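Local coordinates for protein BPH (Thiobacillus denitrificans, PDB 5OVS) that probably hydrolyses peptide bonds as a bacterial proteasome homologue that assembles into a tetradecameric double ring with an enclosed inner cavity, at residues V32-K37 / T53-L58; C79-L84 / V111-P116; G86-H91 / E105-D110; F134-S139 / Y143-M148; G166-A171 / S177-Q182. All coordinates share one frame; numbering follows the deposited sequence.

Interaction 1. Residues V32-K37 / T53-L58; sequences VANHEK and TFKLIL
N34 and E36 lie on an irregular loop that faces K55 on helix 54-64. The loop has no regular strand or helix here. The carbonyl oxygens of N34 and E36 both lie close to the K55 side chain. A bond inside the loop spans its bend: H35 ND1 donates to V32 O over 2.8 Å, at an N-H...O angle of 163°, with the acceptor in the plane of the imidazole. K55 carries the contact from the helix side. Its CG lies between the backbone N and the carbonyl carbon (chi1 61°), and the chain then runs out from the helix before bending at its last torsion. K55 CD comes alongside E36 O at 3.2 Å. K55 CE rests 3.6 Å from N34 O. K55 NZ bonds a water at 3.0 Å, and that water donates to N34 O, also over 3.0 Å. The amide of N34 is engaged by E130 and V128 of the second subunit. K37, at the end of the same loop, bonds T1 OG1 and D17 OD1, consistent with the N-terminal threonine centre of proteasome-like proteins. An alanine at K55 would remove the methylenes beside the two carbonyl oxygens and the ammonium group, and would probably leave the water without its helix partner. The hydrogen-bonded link runs through one water, while the aliphatic part of K55 touches the carbonyl oxygens directly. These oxygens would probably favour the nearby positive charge.

Interaction 2. Residues C79-L84 / V111-P116; sequences CVWNTL and VLIANP
W81 of helix 74-91 reaches across to V111 and I113 on strand 111-115, and its indole carries the whole contact. CB leaves the helix in the direction of the strand. The chi1 of -111° lies off the staggered positions and turns the six-membered ring to the strand. Going outward, NE1 lies beside M109 CE of the loop before the strand. CE2 then meets V111 CG2 at 4.1 Å. CZ2 comes closer, 3.6 Å from the same V111 CG2, and V111 CG1 is 4.2 Å from CZ2. At the tip, W81 CH2 meets I113 CD1 at 4.2 Å. V111 and I113 come from the strand side to meet the oncoming ring. Within the helix, L84 CD2 lies 3.8 Å above the plane of the W81 ring, over its centre. F62 of helix 54-64 and V122 of strand 118-122 add to the apolar surroundings. Replacing W81 by an alanine would probably open a gap between helix and sheet, leaving the methyl groups of V111 and I113 without the ring they pack on. No hydrogen bond crosses the contact. What joins the two elements is the burial of hydrocarbon, so helix 74-91 is held to the five-stranded sheet here by shape and exclusion of water.

Interaction 3. Residues G86-H91 / E105-D110; sequences GALKEH and ESSRMD
The C-terminal part of helix 74-91 meets the loop that leads into strand 111-115, through K89 and L88 on the helix and E105, S107 and M109 on the loop. K89 and E105 form a salt bridge. K89 NZ donates to E105 OE1 over 2.9 Å and to E105 OE2 over 3.0 Å, and both oxygens use the syn lone pair. The ammonium thus sits in the fork of the carboxylate. The lysine chain bends at its third torsion (chi3 74°), which lets it cross the glutamate at about a right angle. H85, one turn earlier on the same helix, bonds E105 OE1 through NE2 and S107 OG through ND1. The helix therefore grips the loop at two levels, and the two bonds should fix the rotation of the imidazole. In the loop itself, S106 OG accepts from the backbone N of R108 at 3.0 Å, which makes an ST turn. Beyond this turn lies the apolar part of the contact. There L88 and M109 meet tip to tip, with L88 CD1 3.9 Å from M109 CE. The methionine chain is extended beyond CG and carries its methyl to the helix. L88 CD1 also touches S107 CB at 4.1 Å. Y93 of the third subunit packs on both K89 and E105, while L58 of helix 54-64 packs on M109.

Interaction 4. Residues F134-S139 / Y143-M148; sequences FYAYGS and YALGAM
F134 presents one face of its ring to M148. M148 CB lies over that face, 3.9 Å from the ring centroid and 16° off the normal, a CH-pi contact set somewhat toward the rim. The two side chains slide past each other in opposite directions. The sulfur lies obliquely, with M148 SD 5.1 Å from the same centroid, as a Met-aromatic contact. The methionine is bent at chi3 (-62°), which brings its end methyl against the strand. M148 CE then meets F134 CD1 at 3.7 Å and Y135 O, also at 3.7 Å. It reaches A136 CB as well, at 4.0 Å.

A136 is the close point of the backbones. A136 CB touches A144 CB at 3.8 Å, and two small residues allow the helix to come that near. On the flank, the CB of Y135 points away from the helix, yet its ring turns back. Y135 CD1 is 3.6 Å from L145 CD2, and the two side chains cross obliquely. The Y135 ring also stacks on that of F131. Other subunits complete the surroundings of F134: Y31 of the third subunit meets it edge-to-face, and F173 of the fourth subunit packs on it.

The axes of strand 134-137 and helix 143-148 approach to 7.7 Å and run nearly antiparallel, at 161°. The chain leaves the edge strand, turns, and folds back as a helix over the sheet. This fits one helix-on-sheet layer of the alpha-beta-beta-alpha sandwich found in proteasome subunits and related N-terminal nucleophile hydrolases.

Interaction 5. Residues G166-A171 / S177-Q182; sequences GVMAAA and SGLPVQ
V167 and V181 meet tip to tip and lead the apolar part of the contact. V167 CG1 is 3.6 Å from V181 CG2, and V181 CG1 packs on V167 CB at 3.7 Å. Both valines hold CG1 anti to the backbone N. In V167 (chi1 175°) this turns CG1 to both methyl groups of V181. M168 comes in at about a right angle to V181. Its CG does the touching, 3.7 Å from V181 CG2. The same M168 CG meets L179 CD2 at 4.0 Å. L179 CD2 also reaches A171 CB at 4.2 Å.

A second group consists of close approaches to the loop backbone, without a hydrogen bond between the segments. A171 CA lies 3.6 Å from S177 O. A171 CB stands 4.0 Å from G178 CA. The small alanine lets the loop run this near to the helix.

Several polar groups of the loop bond to other parts of the chain. S177 OG bonds T2 OG1, G178 N donates to D17 OD2, and O of P180, which follows a cis peptide bond, is hydrogen-bonded to T18 OG1. These bonds place the loop beside the N-terminal threonine region, consistent with a position near the active site of a proteasome-like fold.

The contact packs the loop after helix 159-173 on that helix, just before strand 182-187. V167 and V181 also pack on A15 of strand 11-16, while M168 faces Y149 of the fourth subunit, so helix 159-173, the loop and strand 11-16 meet in one apolar patch.

From the N terminus, interaction 1 closes the loop over strands 38-41 and 44-48 and ties its start to helix 54-64. Interaction 2 then opens on helix 74-91 and closes on strand 111-115. Interaction 3 is nested inside that loop and uses the same helix. L58, on the same helix as K55, packs on W81, L84 and M109, so helix 54-64 joins interactions 2 and 3. Interaction 4 closes the short turn from strand 134-137 into helix 141-151, and interaction 5 the turn after helix 159-173. These two helices pack together through A147 and A169. Y137 touches V111 and L112, joining the two halves. Q182 lies beside E36 and K37 of interaction 1.

Interaction 1. Residues V32-K37 / T53-L58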
# COMPACT_ATOMS: atom_id res chain seq x y z
N VAL K 32 32.86 -7.65 -26.31
CA VAL K 32 32.57 -8.99 -25.81
C VAL K 32 32.89 -10.01 -26.90
O VAL K 32 32.36 -9.93 -28.01
CB VAL K 32 31.10 -9.12 -25.38
CG1 VAL K 32 30.77 -10.56 -24.98
CG2 VAL K 32 30.79 -8.15 -24.24
N ALA K 33 33.76 -10.97 -26.58
CA ALA K 33 34.18 -11.98 -27.54
C ALA K 33 33.09 -12.99 -27.80
O ALA K 33 32.92 -13.41 -28.94
CB ALA K 33 35.42 -12.70 -27.05
N ASN K 34 32.36 -13.40 -26.76
CA ASN K 34 31.28 -14.39 -26.93
C ASN K 34 29.92 -13.73 -27.06
O ASN K 34 29.02 -13.95 -26.25
CB ASN K 34 31.27 -15.42 -25.79
CG ASN K 34 31.03 -14.78 -24.44
OD1 ASN K 34 31.58 -13.72 -24.15
ND2 ASN K 34 30.22 -15.42 -23.61
N HIS K 35 29.77 -12.95 -28.12
CA HIS K 35 28.61 -12.07 -28.29
C HIS K 35 27.49 -12.74 -29.07
O HIS K 35 26.44 -12.12 -29.31
CB HIS K 35 29.05 -10.82 -29.04
CG HIS K 35 29.84 -11.10 -30.27
ND1 HIS K 35 31.21 -10.90 -30.34
CD2 HIS K 35 29.48 -11.58 -31.48
CE1 HIS K 35 31.64 -11.22 -31.55
NE2 HIS K 35 30.61 -11.64 -32.26
N GLU K 36 27.70 -14.00 -29.47
CA GLU K 36 26.74 -14.73 -30.28
C GLU K 36 25.53 -15.10 -29.45
O GLU K 36 25.67 -15.57 -28.33
CB GLU K 36 27.37 -16.01 -30.88
CG GLU K 36 28.20 -15.81 -32.16
CD GLU K 36 29.71 -15.70 -31.97
OE1 GLU K 36 30.20 -15.47 -30.83
OE2 GLU K 36 30.43 -15.84 -32.99
N LYS K 37 24.33 -14.90 -30.01
CA LYS K 37 23.09 -15.23 -29.34
C LYS K 37 22.42 -16.47 -29.94
O LYS K 37 21.27 -16.79 -29.61
CB LYS K 37 22.13 -14.03 -29.38
CG LYS K 37 22.70 -12.77 -28.76
CD LYS K 37 21.65 -11.67 -28.70
CE LYS K 37 22.20 -10.36 -28.15
NZ LYS K 37 21.19 -9.25 -28.13
N THR K 53 22.63 -15.00 -19.88
CA THR K 53 23.05 -16.20 -19.20
C THR K 53 22.39 -17.42 -19.85
O THR K 53 22.93 -18.54 -19.80
CB THR K 53 22.70 -16.11 -17.70
OG1 THR K 53 23.26 -14.91 -17.16
CG2 THR K 53 23.24 -17.29 -16.92
N PHE K 54 21.23 -17.21 -20.48
CA PHE K 54 20.42 -18.32 -20.97
C PHE K 54 21.13 -19.15 -22.02
O PHE K 54 20.98 -20.37 -22.05
CB PHE K 54 19.06 -17.84 -21.47
CG PHE K 54 18.10 -17.52 -20.36
CD1 PHE K 54 17.76 -18.50 -19.43
CD2 PHE K 54 17.52 -16.26 -20.25
CE1 PHE K 54 16.89 -18.22 -18.40
CE2 PHE K 54 16.65 -15.98 -19.22
CZ PHE K 54 16.33 -16.95 -18.29
N LYS K 55 21.93 -18.50 -22.87
CA LYS K 55 22.69 -19.20 -23.90
C LYS K 55 23.72 -20.16 -23.27
O LYS K 55 24.00 -21.23 -23.81
CB LYS K 55 23.33 -18.22 -24.90
CG LYS K 55 24.32 -17.24 -24.30
CD LYS K 55 25.32 -16.79 -25.35
CE LYS K 55 26.17 -15.63 -24.89
NZ LYS K 55 25.43 -14.34 -25.05
N LEU K 56 24.25 -19.77 -22.12
CA LEU K 56 25.21 -20.59 -21.38
C LEU K 56 24.47 -21.71 -20.69
O LEU K 56 24.88 -22.88 -20.74
CB LEU K 56 25.95 -19.75 -20.35
CG LEU K 56 26.61 -18.51 -20.95
CD1 LEU K 56 26.93 -17.48 -19.87
CD2 LEU K 56 27.85 -18.89 -21.74
N ILE K 57 23.34 -21.37 -20.06
CA ILE K 57 22.50 -22.39 -19.44
C ILE K 57 22.13 -23.45 -20.48
O ILE K 57 22.33 -24.64 -20.24
CB ILE K 57 21.24 -21.80 -18.77
CG1 ILE K 57 21.62 -20.98 -17.53
CG2 ILE K 57 20.28 -22.90 -18.34
CD1 ILE K 57 20.49 -20.13 -16.98
N LEU K 58 21.63 -23.01 -21.63
CA LEU K 58 21.06 -23.95 -22.62
C LEU K 58 22.08 -24.90 -23.24
O LEU K 58 21.80 -26.08 -23.37
CB LEU K 58 20.29 -23.21 -23.72
CG LEU K 58 19.01 -22.45 -23.34
CD1 LEU K 58 18.00 -22.57 -24.47
CD2 LEU K 58 18.36 -22.92 -22.05
O HOH W 1 27.62 -12.47 -24.11

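Interaction 2. Residues C79-L84 / V111-P116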
# COMPACT_ATOMS: atom_id res chain seq x y z
N CYS K 79 7.62 -30.78 -25.62
CA CYS K 79 8.06 -31.79 -24.68
C CYS K 79 9.46 -31.49 -24.12
O CYS K 79 9.70 -31.61 -22.91
CB CYS K 79 8.04 -33.13 -25.41
SG CYS K 79 8.53 -34.52 -24.42
N VAL K 80 10.37 -31.11 -25.00
CA VAL K 80 11.73 -30.72 -24.60
C VAL K 80 11.72 -29.46 -23.72
O VAL K 80 12.33 -29.43 -22.64
CB VAL K 80 12.62 -30.49 -25.85
CG1 VAL K 80 13.92 -29.79 -25.49
CG2 VAL K 80 12.90 -31.81 -26.55
N TRP K 81 11.00 -28.42 -24.17
CA TRP K 81 10.93 -27.17 -23.40
C TRP K 81 10.25 -27.35 -22.06
O TRP K 81 10.65 -26.73 -21.08
CB TRP K 81 10.28 -26.04 -24.20
CG TRP K 81 11.27 -24.99 -24.54
CD1 TRP K 81 11.28 -23.71 -24.09
CD2 TRP K 81 12.43 -25.14 -25.36
NE1 TRP K 81 12.37 -23.04 -24.60
CE2 TRP K 81 13.09 -23.90 -25.38
CE3 TRP K 81 12.97 -26.21 -26.09
CZ2 TRP K 81 14.27 -23.69 -26.10
CZ3 TRP K 81 14.14 -26.00 -26.81
CH2 TRP K 81 14.77 -24.75 -26.81
N ASN K 82 9.24 -28.22 -21.99
CA ASN K 82 8.59 -28.47 -20.72
C ASN K 82 9.53 -29.14 -19.72
O ASN K 82 9.55 -28.78 -18.56
CB ASN K 82 7.33 -29.31 -20.89
CG ASN K 82 6.41 -29.22 -19.68
OD1 ASN K 82 5.85 -28.16 -19.40
ND2 ASN K 82 6.27 -30.31 -18.96
N THR K 83 10.30 -30.12 -20.19
CA THR K 83 11.35 -30.75 -19.38
C THR K 83 12.45 -29.74 -19.03
O THR K 83 12.86 -29.64 -17.88
CB THR K 83 11.96 -31.98 -20.10
OG1 THR K 83 10.95 -32.99 -20.25
CG2 THR K 83 13.13 -32.58 -19.35
N LEU K 84 12.92 -28.97 -20.02
CA LEU K 84 13.91 -27.92 -19.78
C LEU K 84 13.48 -27.01 -18.64
O LEU K 84 14.30 -26.69 -17.78
CB LEU K 84 14.13 -27.07 -21.03
CG LEU K 84 14.87 -25.73 -20.85
CD1 LEU K 84 16.29 -25.95 -20.38
CD2 LEU K 84 14.88 -24.96 -22.15
N VAL K 111 12.47 -18.11 -27.79
CA VAL K 111 13.47 -18.59 -28.75
C VAL K 111 12.91 -18.89 -30.12
O VAL K 111 11.72 -19.16 -30.27
CB VAL K 111 14.24 -19.83 -28.25
CG1 VAL K 111 14.76 -19.59 -26.84
CG2 VAL K 111 13.36 -21.07 -28.33
N LEU K 112 13.78 -18.79 -31.12
CA LEU K 112 13.48 -19.27 -32.46
C LEU K 112 14.39 -20.49 -32.73
O LEU K 112 15.54 -20.51 -32.30
CB LEU K 112 13.69 -18.16 -33.47
CG LEU K 112 12.86 -16.90 -33.19
CD1 LEU K 112 13.27 -15.78 -34.13
CD2 LEU K 112 11.37 -17.18 -33.34
N ILE K 113 13.85 -21.50 -33.39
CA ILE K 113 14.55 -22.75 -33.68
C ILE K 113 14.47 -23.03 -35.17
O ILE K 113 13.39 -23.28 -35.70
CB ILE K 113 13.91 -23.92 -32.95
CG1 ILE K 113 14.02 -23.70 -31.44
CG2 ILE K 113 14.58 -25.25 -33.36
CD1 ILE K 113 13.10 -24.58 -30.64
N ALA K 114 15.62 -22.97 -35.84
CA ALA K 114 15.71 -23.25 -37.26
C ALA K 114 16.34 -24.63 -37.47
O ALA K 114 17.39 -24.92 -36.93
CB ALA K 114 16.56 -22.20 -37.95
N ASN K 115 15.68 -25.48 -38.24
CA ASN K 115 16.33 -26.69 -38.74
C ASN K 115 15.75 -27.11 -40.09
O ASN K 115 14.69 -26.62 -40.48
CB ASN K 115 16.28 -27.82 -37.70
CG ASN K 115 14.88 -28.35 -37.47
OD1 ASN K 115 14.27 -28.96 -38.35
ND2 ASN K 115 14.38 -28.16 -36.26
N PRO K 116 16.44 -28.02 -40.81
CA PRO K 116 15.94 -28.38 -42.13
C PRO K 116 14.45 -28.72 -42.20
O PRO K 116 13.83 -28.49 -43.24
CB PRO K 116 16.80 -29.60 -42.50
CG PRO K 116 18.10 -29.33 -41.82
CD PRO K 116 17.73 -28.67 -40.52

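Interaction 3. Residues G86-H91 / E105-D110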
# COMPACT_ATOMS: atom_id res chain seq x y z
N GLY K 86 11.71 -27.46 -16.03
CA GLY K 86 11.93 -28.12 -14.74
C GLY K 86 13.39 -28.13 -14.35
O GLY K 86 13.70 -28.06 -13.17
N ALA K 87 14.27 -28.21 -15.33
CA ALA K 87 15.71 -28.10 -15.08
C ALA K 87 16.14 -26.65 -14.80
O ALA K 87 17.03 -26.42 -13.99
CB ALA K 87 16.50 -28.67 -16.24
N LEU K 88 15.51 -25.67 -15.47
CA LEU K 88 15.81 -24.25 -15.20
C LEU K 88 15.54 -23.87 -13.75
O LEU K 88 16.30 -23.12 -13.15
CB LEU K 88 15.00 -23.33 -16.10
CG LEU K 88 15.34 -23.36 -17.59
CD1 LEU K 88 14.34 -22.55 -18.40
CD2 LEU K 88 16.75 -22.86 -17.85
N LYS K 89 14.45 -24.39 -13.20
CA LYS K 89 14.12 -24.15 -11.80
C LYS K 89 15.02 -24.94 -10.87
O LYS K 89 15.49 -24.41 -9.87
CB LYS K 89 12.68 -24.56 -11.54
CG LYS K 89 11.68 -23.69 -12.25
CD LYS K 89 10.28 -24.23 -12.08
CE LYS K 89 9.74 -23.97 -10.68
NZ LYS K 89 8.39 -24.56 -10.53
N GLU K 90 15.25 -26.21 -11.20
CA GLU K 90 15.95 -27.11 -10.29
C GLU K 90 17.46 -26.91 -10.23
O GLU K 90 18.03 -26.99 -9.16
CB GLU K 90 15.66 -28.56 -10.66
CG GLU K 90 16.09 -29.54 -9.57
CD GLU K 90 16.09 -30.98 -10.03
OE1 GLU K 90 15.61 -31.25 -11.15
OE2 GLU K 90 16.58 -31.84 -9.25
N HIS K 91 18.11 -26.67 -11.36
CA HIS K 91 19.58 -26.60 -11.41
C HIS K 91 20.16 -25.24 -11.73
O HIS K 91 21.32 -25.02 -11.45
CB HIS K 91 20.13 -27.60 -12.43
CG HIS K 91 19.62 -28.99 -12.24
ND1 HIS K 91 20.06 -29.81 -11.21
CD2 HIS K 91 18.71 -29.71 -12.93
CE1 HIS K 91 19.44 -30.98 -11.29
NE2 HIS K 91 18.61 -30.94 -12.32
N GLU K 105 3.90 -20.74 -15.68
CA GLU K 105 5.21 -20.24 -15.29
C GLU K 105 5.96 -19.81 -16.55
O GLU K 105 5.91 -20.49 -17.57
CB GLU K 105 6.01 -21.29 -14.51
CG GLU K 105 5.57 -21.48 -13.07
CD GLU K 105 6.36 -22.56 -12.33
OE1 GLU K 105 7.48 -22.89 -12.76
OE2 GLU K 105 5.87 -23.09 -11.30
N SER K 106 6.60 -18.65 -16.48
CA SER K 106 7.47 -18.18 -17.55
C SER K 106 8.81 -18.92 -17.48
O SER K 106 9.32 -19.19 -16.39
CB SER K 106 7.69 -16.67 -17.40
OG SER K 106 8.34 -16.13 -18.54
N SER K 107 9.37 -19.25 -18.63
CA SER K 107 10.77 -19.64 -18.70
C SER K 107 11.68 -18.41 -18.90
O SER K 107 12.90 -18.54 -18.94
CB SER K 107 10.98 -20.69 -19.80
OG SER K 107 10.16 -21.83 -19.56
N ARG K 108 11.07 -17.24 -19.03
CA ARG K 108 11.76 -15.95 -19.13
C ARG K 108 12.57 -15.74 -20.41
O ARG K 108 13.29 -14.74 -20.52
CB ARG K 108 12.67 -15.71 -17.93
CG ARG K 108 11.99 -15.88 -16.58
CD ARG K 108 10.88 -14.87 -16.37
NE ARG K 108 10.60 -14.78 -14.94
CZ ARG K 108 10.96 -13.77 -14.14
NH1 ARG K 108 11.62 -12.71 -14.61
NH2 ARG K 108 10.65 -13.82 -12.85
N MET K 109 12.45 -16.64 -21.38
CA MET K 109 13.11 -16.45 -22.65
C MET K 109 12.16 -16.82 -23.77
O MET K 109 11.27 -17.65 -23.61
CB MET K 109 14.38 -17.28 -22.72
CG MET K 109 14.19 -18.69 -22.24
SD MET K 109 15.52 -19.78 -22.73
CE MET K 109 14.90 -21.32 -22.07
N ASP K 110 12.33 -16.16 -24.90
CA ASP K 110 11.65 -16.52 -26.11
C ASP K 110 12.74 -17.05 -27.04
O ASP K 110 13.84 -16.52 -27.05
CB ASP K 110 10.97 -15.30 -26.71
CG ASP K 110 9.94 -14.68 -25.77
OD1 ASP K 110 9.08 -15.42 -25.24
OD2 ASP K 110 9.97 -13.46 -25.57

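Interaction 4. Residues F134-S139 / Y143-M148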
# COMPACT_ATOMS: atom_id res chain seq x y z
N PHE K 134 7.97 -16.04 -41.75
CA PHE K 134 8.98 -15.48 -40.88
C PHE K 134 8.43 -15.18 -39.50
O PHE K 134 7.22 -15.23 -39.29
CB PHE K 134 9.58 -14.22 -41.50
CG PHE K 134 8.59 -13.11 -41.77
CD1 PHE K 134 8.27 -12.18 -40.79
CD2 PHE K 134 8.04 -12.95 -43.03
CE1 PHE K 134 7.39 -11.13 -41.04
CE2 PHE K 134 7.16 -11.91 -43.30
CZ PHE K 134 6.84 -10.99 -42.30
N TYR K 135 9.32 -14.93 -38.54
CA TYR K 135 8.93 -14.33 -37.27
C TYR K 135 10.15 -13.78 -36.55
O TYR K 135 11.28 -13.96 -37.02
CB TYR K 135 8.13 -15.31 -36.37
CG TYR K 135 7.17 -14.60 -35.43
CD1 TYR K 135 6.21 -13.72 -35.93
CD2 TYR K 135 7.22 -14.81 -34.06
CE1 TYR K 135 5.34 -13.05 -35.08
CE2 TYR K 135 6.35 -14.14 -33.20
CZ TYR K 135 5.42 -13.27 -33.71
OH TYR K 135 4.55 -12.63 -32.87
N ALA K 136 9.92 -13.08 -35.45
CA ALA K 136 10.98 -12.44 -34.66
C ALA K 136 10.60 -12.39 -33.19
O ALA K 136 9.42 -12.28 -32.87
CB ALA K 136 11.24 -11.03 -35.17
N TYR K 137 11.59 -12.47 -32.31
CA TYR K 137 11.40 -12.33 -30.85
C TYR K 137 12.46 -11.38 -30.33
O TYR K 137 13.40 -11.01 -31.04
CB TYR K 137 11.54 -13.66 -30.12
CG TYR K 137 10.32 -14.56 -30.09
CD1 TYR K 137 9.05 -14.06 -29.80
CD2 TYR K 137 10.44 -15.95 -30.33
CE1 TYR K 137 7.94 -14.89 -29.76
CE2 TYR K 137 9.34 -16.79 -30.31
CZ TYR K 137 8.09 -16.26 -30.02
OH TYR K 137 7.00 -17.10 -29.99
N GLY K 138 12.29 -11.02 -29.06
CA GLY K 138 13.09 -9.98 -28.43
C GLY K 138 12.36 -8.65 -28.42
O GLY K 138 11.34 -8.48 -29.09
N SER K 139 12.89 -7.70 -27.67
CA SER K 139 12.34 -6.34 -27.60
C SER K 139 12.34 -5.67 -28.98
O SER K 139 11.55 -4.76 -29.22
CB SER K 139 13.14 -5.50 -26.61
OG SER K 139 14.53 -5.45 -26.96
N TYR K 143 9.88 -3.97 -34.84
CA TYR K 143 10.72 -3.40 -35.90
C TYR K 143 11.15 -4.46 -36.93
O TYR K 143 11.10 -4.19 -38.13
CB TYR K 143 11.99 -2.76 -35.30
CG TYR K 143 11.77 -1.78 -34.17
CD1 TYR K 143 11.56 -0.42 -34.43
CD2 TYR K 143 11.79 -2.20 -32.84
CE1 TYR K 143 11.37 0.49 -33.40
CE2 TYR K 143 11.59 -1.30 -31.81
CZ TYR K 143 11.38 0.04 -32.10
OH TYR K 143 11.18 0.94 -31.10
N ALA K 144 11.59 -5.63 -36.47
CA ALA K 144 12.01 -6.69 -37.38
C ALA K 144 10.86 -7.24 -38.24
O ALA K 144 11.05 -7.53 -39.43
CB ALA K 144 12.68 -7.83 -36.62
N LEU K 145 9.69 -7.39 -37.61
CA LEU K 145 8.49 -7.85 -38.29
C LEU K 145 8.08 -6.91 -39.38
O LEU K 145 7.84 -7.35 -40.48
CB LEU K 145 7.31 -7.99 -37.32
CG LEU K 145 7.40 -9.11 -36.30
CD1 LEU K 145 6.20 -9.03 -35.36
CD2 LEU K 145 7.50 -10.49 -36.96
N GLY K 146 7.98 -5.62 -39.06
CA GLY K 146 7.66 -4.61 -40.05
C GLY K 146 8.63 -4.60 -41.21
O GLY K 146 8.23 -4.53 -42.38
N ALA K 147 9.92 -4.69 -40.89
CA ALA K 147 10.94 -4.72 -41.93
C ALA K 147 10.81 -5.99 -42.80
O ALA K 147 10.84 -5.90 -44.04
CB ALA K 147 12.32 -4.61 -41.31
N MET K 148 10.66 -7.15 -42.18
CA MET K 148 10.52 -8.38 -42.97
C MET K 148 9.19 -8.44 -43.72
O MET K 148 9.12 -9.00 -44.81
CB MET K 148 10.71 -9.61 -42.09
CG MET K 148 12.13 -9.68 -41.57
SD MET K 148 12.55 -11.11 -40.59
CE MET K 148 11.42 -10.93 -39.21

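Interaction 5. Residues G166-A171 / S177-Q182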
# COMPACT_ATOMS: atom_id res chain seq x y z
N GLY K 166 15.81 -7.92 -40.89
CA GLY K 166 14.95 -7.80 -39.73
C GLY K 166 15.70 -7.33 -38.51
O GLY K 166 15.22 -6.51 -37.73
N VAL K 167 16.90 -7.84 -38.35
CA VAL K 167 17.74 -7.49 -37.22
C VAL K 167 18.25 -6.05 -37.35
O VAL K 167 18.35 -5.35 -36.35
CB VAL K 167 18.91 -8.48 -37.13
CG1 VAL K 167 19.89 -8.07 -36.03
CG2 VAL K 167 18.39 -9.90 -36.90
N MET K 168 18.56 -5.62 -38.57
CA MET K 168 19.16 -4.31 -38.82
C MET K 168 18.16 -3.17 -38.60
O MET K 168 18.54 -2.06 -38.20
CB MET K 168 19.71 -4.22 -40.25
CG MET K 168 20.85 -5.18 -40.58
SD MET K 168 20.98 -5.48 -42.36
CE MET K 168 21.94 -4.04 -42.83
N ALA K 169 16.89 -3.44 -38.89
CA ALA K 169 15.82 -2.49 -38.63
C ALA K 169 15.67 -2.25 -37.13
O ALA K 169 15.47 -1.11 -36.68
CB ALA K 169 14.51 -3.00 -39.21
N ALA K 170 15.77 -3.33 -36.37
CA ALA K 170 15.69 -3.23 -34.91
C ALA K 170 16.88 -2.46 -34.35
O ALA K 170 16.72 -1.54 -33.54
CB ALA K 170 15.59 -4.60 -34.28
N ALA K 171 18.08 -2.81 -34.82
CA ALA K 171 19.28 -2.12 -34.37
C ALA K 171 19.24 -0.62 -34.70
O ALA K 171 19.80 0.18 -33.99
CB ALA K 171 20.50 -2.75 -34.98
N SER K 177 19.18 -3.44 -29.16
CA SER K 177 19.70 -4.24 -30.27
C SER K 177 20.85 -3.51 -30.95
O SER K 177 20.81 -2.29 -31.07
CB SER K 177 18.58 -4.50 -31.29
OG SER K 177 17.57 -5.36 -30.77
N GLY K 178 21.87 -4.25 -31.40
CA GLY K 178 23.04 -3.62 -32.04
C GLY K 178 23.78 -4.49 -33.04
O GLY K 178 23.80 -5.71 -32.92
N LEU K 179 24.39 -3.83 -34.03
CA LEU K 179 25.19 -4.50 -35.05
C LEU K 179 26.54 -4.89 -34.47
O LEU K 179 27.01 -4.26 -33.54
CB LEU K 179 25.41 -3.57 -36.26
CG LEU K 179 24.16 -3.12 -37.04
CD1 LEU K 179 24.56 -2.17 -38.16
CD2 LEU K 179 23.38 -4.30 -37.60
N PRO K 180 27.21 -5.92 -35.04
CA PRO K 180 26.83 -6.65 -36.26
C PRO K 180 25.71 -7.65 -36.05
O PRO K 180 25.38 -8.03 -34.92
CB PRO K 180 28.11 -7.40 -36.63
CG PRO K 180 28.79 -7.61 -35.32
CD PRO K 180 28.49 -6.39 -34.51
N VAL K 181 25.13 -8.06 -37.18
CA VAL K 181 24.18 -9.15 -37.24
C VAL K 181 24.91 -10.47 -37.52
O VAL K 181 25.78 -10.54 -38.37
CB VAL K 181 23.18 -8.91 -38.38
CG1 VAL K 181 22.08 -9.96 -38.36
CG2 VAL K 181 22.62 -7.48 -38.29
N GLN K 182 24.50 -11.51 -36.82
CA GLN K 182 24.98 -12.86 -37.06
C GLN K 182 23.86 -13.62 -37.74
O GLN K 182 22.69 -13.39 -37.44
CB GLN K 182 25.30 -13.51 -35.72
CG GLN K 182 25.75 -14.95 -35.80
CD GLN K 182 25.71 -15.66 -34.46
OE1 GLN K 182 25.00 -15.24 -33.52
NE2 GLN K 182 26.44 -16.77 -34.35